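Local coordinates for DUF1881 domain-containing protein (Neurospora crassa, PDB 5Z6D) that pairs a betagamma-crystallin domain with an Ig-like domain, their interface probably leaving the crystallin domain's calcium-binding site inoperative, at residues Y108-D113 with T145-R150; Y58-H63 with T119-S124. The protein carries 1 engineered substitution. All coordinates share one frame; numbering follows the deposited sequence.

Overall arrangement
Interaction 1 lies within the Ig-like domain, whereas interaction 2 joins the betagamma-crystallin loop 58-63 to the edge strand of the same Ig-like sheet; their centres are about 10 Å apart. Strand 108-112 is shared ground: it pairs with 143-151 on one flank and 120-123 on the other, with probable hydrogen bonds of 2.8 Å from Leu110 N to Leu122 O and of 2.8 Å from Val112 N to Val120 O. Lys111 CB also packs 3.6 Å from SD of the engineered Met121. In interaction 2 the Asn59 side chain comes within about 3 Å of that of Gln56, a known calcium ligand, though no calcium is bound here; interaction 1 is remote from it.

Interaction 1 (Y108-D113 with T145-R150); sequences YSLKVD and TAVYVR
Two neighbouring antiparallel strands of the five-stranded sheet in the Ig-like domain meet here; the axes of 108-112 and 145-150 approach to 4.7 Å, with N-to-C directions 168° apart. Ser109 with Arg150 and Lys111 with Tyr148 form hydrogen-bonded pairs, each amide lying in the plane of the carbonyl it meets. Lys111 N reaches Tyr148 O at 2.9 Å in a nearly straight bond, and Asp113 N adds a further rung to Ala146 O. A water also donates to Tyr148 O, linking it to Ser109 OG, which is hydrogen-bonded to Glu152 as well.

Tyr148 dominates the polar face. With CG beside its own backbone N (chi1 -51°), its ring runs alongside the extended Lys111 chain, CD2 touching Lys111 CD at 4.0 Å. The ring continues to the Asp113 carboxylate, whose plane is turned 60° from it; Tyr148 CE2 lies 3.4 Å from Asp113 OD2. A water in the ring plane joins the two tips, 2.4 Å from Asp113 OD2 and 2.5 Å from Tyr148 OH. The ammonium of Lys111 is at best weakly attracted to the ring. An alanine in place of Tyr148 would probably loosen the lysine and aspartate, removing the ring beside them and the phenol end of the water bridge.

On the other face Leu110 CD1 meets Val149 CG2 at 3.9 Å, crossing obliquely, while Val112 and Val147 lie side by side. Leu110 packs on Phe97 and Val198, Val112 on Phe95 and Val149 on Leu200, all from the second sheet: the buried interior of an Ig-like beta-sandwich.

Interaction 2 (Y58-H63 with T119-S124); sequences YNETGH and TVMLYS. Engineered in segment 119-124: Met121 (natural residue Thr).
Glu60 carries the crystallin-side loop onto the start of segment 119-124, from Thr119 to Met121. Its CG stands anti to its carbonyl carbon (chi1 -68°) and the chain then extends, so the carboxylate lies alongside both Thr119 and Met121: OE2 is 3.6 Å from Thr119 CG2, and OE1 is 3.3 Å from Met121 CG. Met121, an engineered replacement for threonine, bends at chi2 and chi3, which carries its end away from the loop. Between the backbones, Met121 N donates to Glu60 O at 2.7 Å in an almost straight bond (170°).

Polar groups within the loop brace its shape. Asn59 OD1 accepts Thr61 N at 3.0 Å and Thr61 OG1 at 2.8 Å, both donors standing above its carbonyl plane; Thr61 OG1 in turn accepts His63 N at 3.1 Å. Gly62, at phi 79°, rests its CA against both methyls of Val120, and a CB there would fall 2.9 Å from Val120 CG1. A water bridges Thr61 O and Met121 O. An Asx turn followed by an ST turn thus helps to shape a crystallin-domain loop that docks on an Ig-like edge strand, its Asn59 end near Gln56 of the calcium site, empty here.

Interaction 1 (Y108-D113 with T145-R150)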
loop_
_atom_site.group_PDB
_atom_site.type_symbol
_atom_site.label_atom_id
_atom_site.label_comp_id
_atom_site.label_asym_id
_atom_site.label_seq_id
_atom_site.Cartn_x
_atom_site.Cartn_y
_atom_site.Cartn_z
ATOM N N TYR A 108 -15.907 0.269 -12.222
ATOM C CA TYR A 108 -15.405 1.568 -11.775
ATOM C C TYR A 108 -13.955 1.466 -11.387
ATOM O O TYR A 108 -13.506 0.419 -10.919
ATOM C CB TYR A 108 -16.228 2.096 -10.591
ATOM C CG TYR A 108 -17.683 2.287 -10.952
ATOM C CD1 TYR A 108 -18.089 3.393 -11.679
ATOM C CD2 TYR A 108 -18.649 1.352 -10.577
ATOM C CE1 TYR A 108 -19.421 3.572 -12.027
ATOM C CE2 TYR A 108 -19.978 1.524 -10.919
ATOM C CZ TYR A 108 -20.357 2.639 -11.647
ATOM O OH TYR A 108 -21.678 2.825 -11.990
ATOM N N SER A 109 -13.217 2.547 -11.613
ATOM C CA SER A 109 -11.835 2.626 -11.148
ATOM C C SER A 109 -11.662 3.797 -10.212
ATOM O O SER A 109 -12.311 4.845 -10.365
ATOM C CB SER A 109 -10.862 2.734 -12.324
ATOM O OG SER A 109 -11.087 3.906 -13.102
ATOM N N LEU A 110 -10.780 3.588 -9.242
ATOM C CA LEU A 110 -10.324 4.607 -8.332
ATOM C C LEU A 110 -8.817 4.757 -8.548
ATOM O O LEU A 110 -8.037 3.862 -8.218
ATOM C CB LEU A 110 -10.649 4.222 -6.899
ATOM C CG LEU A 110 -10.077 5.122 -5.814
ATOM C CD1 LEU A 110 -10.715 6.499 -5.886
ATOM C CD2 LEU A 110 -10.333 4.463 -4.459
ATOM N N LYS A 111 -8.425 5.861 -9.172
ATOM C CA LYS A 111 -7.027 6.176 -9.380
ATOM C C LYS A 111 -6.541 7.048 -8.237
ATOM O O LYS A 111 -7.163 8.070 -7.918
ATOM C CB LYS A 111 -6.833 6.895 -10.722
ATOM C CG LYS A 111 -5.390 7.254 -11.044
ATOM C CD LYS A 111 -5.314 8.076 -12.333
ATOM C CE LYS A 111 -3.888 8.483 -12.639
ATOM N NZ LYS A 111 -3.834 9.644 -13.569
ATOM N N VAL A 112 -5.433 6.640 -7.623
ATOM C CA VAL A 112 -4.895 7.343 -6.482
ATOM C C VAL A 112 -3.471 7.746 -6.824
ATOM O O VAL A 112 -2.618 6.886 -7.024
ATOM C CB VAL A 112 -4.910 6.455 -5.213
ATOM C CG1 VAL A 112 -4.392 7.232 -4.029
ATOM C CG2 VAL A 112 -6.312 5.946 -4.919
ATOM N N ASP A 113 -3.220 9.050 -6.949
ATOM C CA ASP A 113 -1.919 9.493 -7.431
ATOM C C ASP A 113 -0.921 9.637 -6.298
ATOM O O ASP A 113 -0.500 10.745 -5.971
ATOM C CB ASP A 113 -2.041 10.820 -8.176
ATOM C CG ASP A 113 -2.357 10.637 -9.642
ATOM O OD1 ASP A 113 -2.267 9.490 -10.130
ATOM O OD2 ASP A 113 -2.681 11.645 -10.307
ATOM N N THR A 145 -3.535 13.479 -1.464
ATOM C CA THR A 145 -3.302 12.669 -2.652
ATOM C C THR A 145 -4.500 12.763 -3.586
ATOM O O THR A 145 -5.643 12.586 -3.168
ATOM C CB THR A 145 -3.033 11.191 -2.280
ATOM O OG1 THR A 145 -1.873 11.126 -1.443
ATOM C CG2 THR A 145 -2.800 10.367 -3.521
ATOM N N ALA A 146 -4.247 13.070 -4.853
ATOM C CA ALA A 146 -5.352 13.249 -5.791
ATOM C C ALA A 146 -6.038 11.922 -6.074
ATOM O O ALA A 146 -5.377 10.885 -6.161
ATOM C CB ALA A 146 -4.851 13.870 -7.080
ATOM N N VAL A 147 -7.361 11.956 -6.217
ATOM C CA VAL A 147 -8.100 10.749 -6.585
ATOM C C VAL A 147 -9.072 11.011 -7.739
ATOM O O VAL A 147 -9.578 12.130 -7.925
ATOM C CB VAL A 147 -8.905 10.148 -5.400
ATOM C CG1 VAL A 147 -7.975 9.672 -4.276
ATOM C CG2 VAL A 147 -9.910 11.142 -4.871
ATOM N N TYR A 148 -9.333 9.963 -8.520
ATOM C CA TYR A 148 -10.186 10.081 -9.706
ATOM C C TYR A 148 -11.056 8.844 -9.787
ATOM O O TYR A 148 -10.547 7.725 -9.775
ATOM C CB TYR A 148 -9.359 10.222 -10.998
ATOM C CG TYR A 148 -8.286 11.298 -10.959
ATOM C CD1 TYR A 148 -8.497 12.539 -11.558
ATOM C CD2 TYR A 148 -7.059 11.068 -10.328
ATOM C CE1 TYR A 148 -7.516 13.527 -11.516
ATOM C CE2 TYR A 148 -6.085 12.049 -10.281
ATOM C CZ TYR A 148 -6.316 13.270 -10.874
ATOM O OH TYR A 148 -5.337 14.243 -10.825
ATOM N N VAL A 149 -12.364 9.047 -9.871
ATOM C CA VAL A 149 -13.318 7.952 -9.932
ATOM C C VAL A 149 -13.959 7.934 -11.300
ATOM O O VAL A 149 -14.649 8.908 -11.686
ATOM C CB VAL A 149 -14.428 8.078 -8.892
ATOM C CG1 VAL A 149 -15.328 6.833 -8.947
ATOM C CG2 VAL A 149 -13.840 8.275 -7.497
ATOM N N ARG A 150 -13.755 6.827 -12.015
ATOM C CA ARG A 150 -14.205 6.740 -13.399
ATOM C C ARG A 150 -15.072 5.517 -13.638
ATOM O O ARG A 150 -14.834 4.467 -13.051
ATOM C CB ARG A 150 -13.001 6.698 -14.336
ATOM C CG ARG A 150 -13.328 7.002 -15.765
ATOM C CD ARG A 150 -12.112 6.749 -16.635
ATOM N NE ARG A 150 -12.343 7.150 -18.023
ATOM C CZ ARG A 150 -11.498 6.902 -19.018
ATOM N NH1 ARG A 150 -10.373 6.241 -18.779
ATOM N NH2 ARG A 150 -11.783 7.308 -20.251
HETATM O O HOH W 1 -10.123 6.398 -12.486
HETATM O O HOH W 2 -1.413 13.333 -5.693
HETATM O O HOH W 3 -2.992 14.038 -9.986
#

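Interaction 2 (Y58-H63 with T119-S124)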
loop_
_atom_site.group_PDB
_atom_site.type_symbol
_atom_site.label_atom_id
_atom_site.label_comp_id
_atom_site.label_asym_id
_atom_site.label_seq_id
_atom_site.Cartn_x
_atom_site.Cartn_y
_atom_site.Cartn_z
ATOM N N TYR A 58 6.362 -1.723 -11.148
ATOM C CA TYR A 58 6.260 -1.860 -12.607
ATOM C C TYR A 58 4.816 -1.892 -13.100
ATOM O O TYR A 58 4.564 -2.090 -14.289
ATOM C CB TYR A 58 6.986 -3.118 -13.085
ATOM C CG TYR A 58 8.480 -3.014 -12.942
ATOM C CD1 TYR A 58 9.156 -1.886 -13.390
ATOM C CD2 TYR A 58 9.212 -4.024 -12.332
ATOM C CE1 TYR A 58 10.525 -1.773 -13.251
ATOM C CE2 TYR A 58 10.584 -3.921 -12.184
ATOM C CZ TYR A 58 11.234 -2.793 -12.649
ATOM O OH TYR A 58 12.595 -2.672 -12.506
ATOM N N ASN A 59 3.868 -1.707 -12.191
ATOM C CA ASN A 59 2.484 -1.540 -12.603
ATOM C C ASN A 59 1.716 -0.721 -11.581
ATOM O O ASN A 59 2.286 -0.251 -10.589
ATOM C CB ASN A 59 1.809 -2.892 -12.837
ATOM C CG ASN A 59 1.733 -3.746 -11.585
ATOM O OD1 ASN A 59 1.405 -3.268 -10.497
ATOM N ND2 ASN A 59 2.026 -5.036 -11.741
ATOM N N GLU A 60 0.426 -0.551 -11.823
ATOM C CA GLU A 60 -0.380 0.293 -10.957
ATOM C C GLU A 60 -1.372 -0.506 -10.108
ATOM O O GLU A 60 -2.381 0.019 -9.649
ATOM C CB GLU A 60 -1.108 1.339 -11.810
ATOM C CG GLU A 60 -0.150 2.357 -12.414
ATOM C CD GLU A 60 -0.841 3.397 -13.282
ATOM O OE1 GLU A 60 -2.017 3.190 -13.649
ATOM O OE2 GLU A 60 -0.201 4.428 -13.587
ATOM N N THR A 61 -1.078 -1.780 -9.863
ATOM C CA THR A 61 -2.008 -2.614 -9.109
ATOM C C THR A 61 -2.084 -2.255 -7.626
ATOM O O THR A 61 -3.111 -2.489 -6.975
ATOM C CB THR A 61 -1.621 -4.100 -9.203
ATOM O OG1 THR A 61 -0.337 -4.284 -8.578
ATOM C CG2 THR A 61 -1.555 -4.531 -10.643
ATOM N N GLY A 62 -0.986 -1.727 -7.093
ATOM C CA GLY A 62 -0.880 -1.457 -5.666
ATOM C C GLY A 62 -0.576 -2.699 -4.829
ATOM O O GLY A 62 -0.551 -2.633 -3.606
ATOM N N HIS A 63 -0.323 -3.823 -5.481
ATOM C CA HIS A 63 -0.093 -5.067 -4.735
ATOM C C HIS A 63 1.107 -4.931 -3.808
ATOM O O HIS A 63 2.149 -4.413 -4.192
ATOM C CB HIS A 63 0.116 -6.235 -5.685
ATOM C CG HIS A 63 -1.122 -6.629 -6.426
ATOM N ND1 HIS A 63 -1.110 -7.523 -7.477
ATOM C CD2 HIS A 63 -2.413 -6.247 -6.271
ATOM C CE1 HIS A 63 -2.341 -7.676 -7.934
ATOM N NE2 HIS A 63 -3.149 -6.910 -7.221
ATOM N N THR A 119 1.541 5.851 -8.578
ATOM C CA THR A 119 0.130 5.792 -8.947
ATOM C C THR A 119 -0.452 4.388 -8.802
ATOM O O THR A 119 0.160 3.397 -9.232
ATOM C CB THR A 119 -0.071 6.271 -10.400
ATOM O OG1 THR A 119 0.405 7.618 -10.517
ATOM C CG2 THR A 119 -1.547 6.220 -10.793
ATOM N N VAL A 120 -1.648 4.318 -8.216
ATOM C CA VAL A 120 -2.366 3.057 -8.075
ATOM C C VAL A 120 -3.718 3.171 -8.757
ATOM O O VAL A 120 -4.395 4.184 -8.626
ATOM C CB VAL A 120 -2.554 2.695 -6.594
ATOM C CG1 VAL A 120 -3.400 1.456 -6.430
ATOM C CG2 VAL A 120 -1.188 2.469 -5.942
ATOM N N MET A 121 -4.086 2.143 -9.506
ATOM C CA MET A 121 -5.392 2.025 -10.117
ATOM C C MET A 121 -6.132 0.876 -9.471
ATOM O O MET A 121 -5.764 -0.280 -9.668
ATOM C CB MET A 121 -5.248 1.799 -11.619
ATOM C CG MET A 121 -5.127 3.072 -12.410
ATOM S SD MET A 121 -6.759 3.798 -12.598
ATOM C CE MET A 121 -7.373 2.876 -14.002
ATOM N N LEU A 122 -7.141 1.192 -8.663
ATOM C CA LEU A 122 -7.958 0.174 -8.014
ATOM C C LEU A 122 -9.241 -0.026 -8.791
ATOM O O LEU A 122 -9.829 0.939 -9.249
ATOM C CB LEU A 122 -8.289 0.575 -6.585
ATOM C CG LEU A 122 -7.082 0.809 -5.681
ATOM C CD1 LEU A 122 -7.534 1.199 -4.299
ATOM C CD2 LEU A 122 -6.242 -0.452 -5.638
ATOM N N TYR A 123 -9.676 -1.268 -8.938
ATOM C CA TYR A 123 -10.929 -1.546 -9.624
ATOM C C TYR A 123 -11.976 -2.052 -8.655
ATOM O O TYR A 123 -11.655 -2.729 -7.660
ATOM C CB TYR A 123 -10.711 -2.542 -10.768
ATOM C CG TYR A 123 -9.833 -1.958 -11.836
ATOM C CD1 TYR A 123 -10.377 -1.211 -12.877
ATOM C CD2 TYR A 123 -8.454 -2.096 -11.777
ATOM C CE1 TYR A 123 -9.561 -0.638 -13.848
ATOM C CE2 TYR A 123 -7.635 -1.542 -12.743
ATOM C CZ TYR A 123 -8.192 -0.814 -13.775
ATOM O OH TYR A 123 -7.367 -0.261 -14.725
ATOM N N SER A 124 -13.232 -1.718 -8.936
ATOM C CA SER A 124 -14.303 -2.000 -7.992
ATOM C C SER A 124 -14.650 -3.488 -7.951
ATOM O O SER A 124 -14.716 -4.160 -8.989
ATOM C CB SER A 124 -15.549 -1.162 -8.332
ATOM O OG SER A 124 -15.967 -1.339 -9.677
HETATM O O HOH W 4 3.004 3.076 -10.039
HETATM O O HOH W 5 -5.643 -2.809 -8.436
#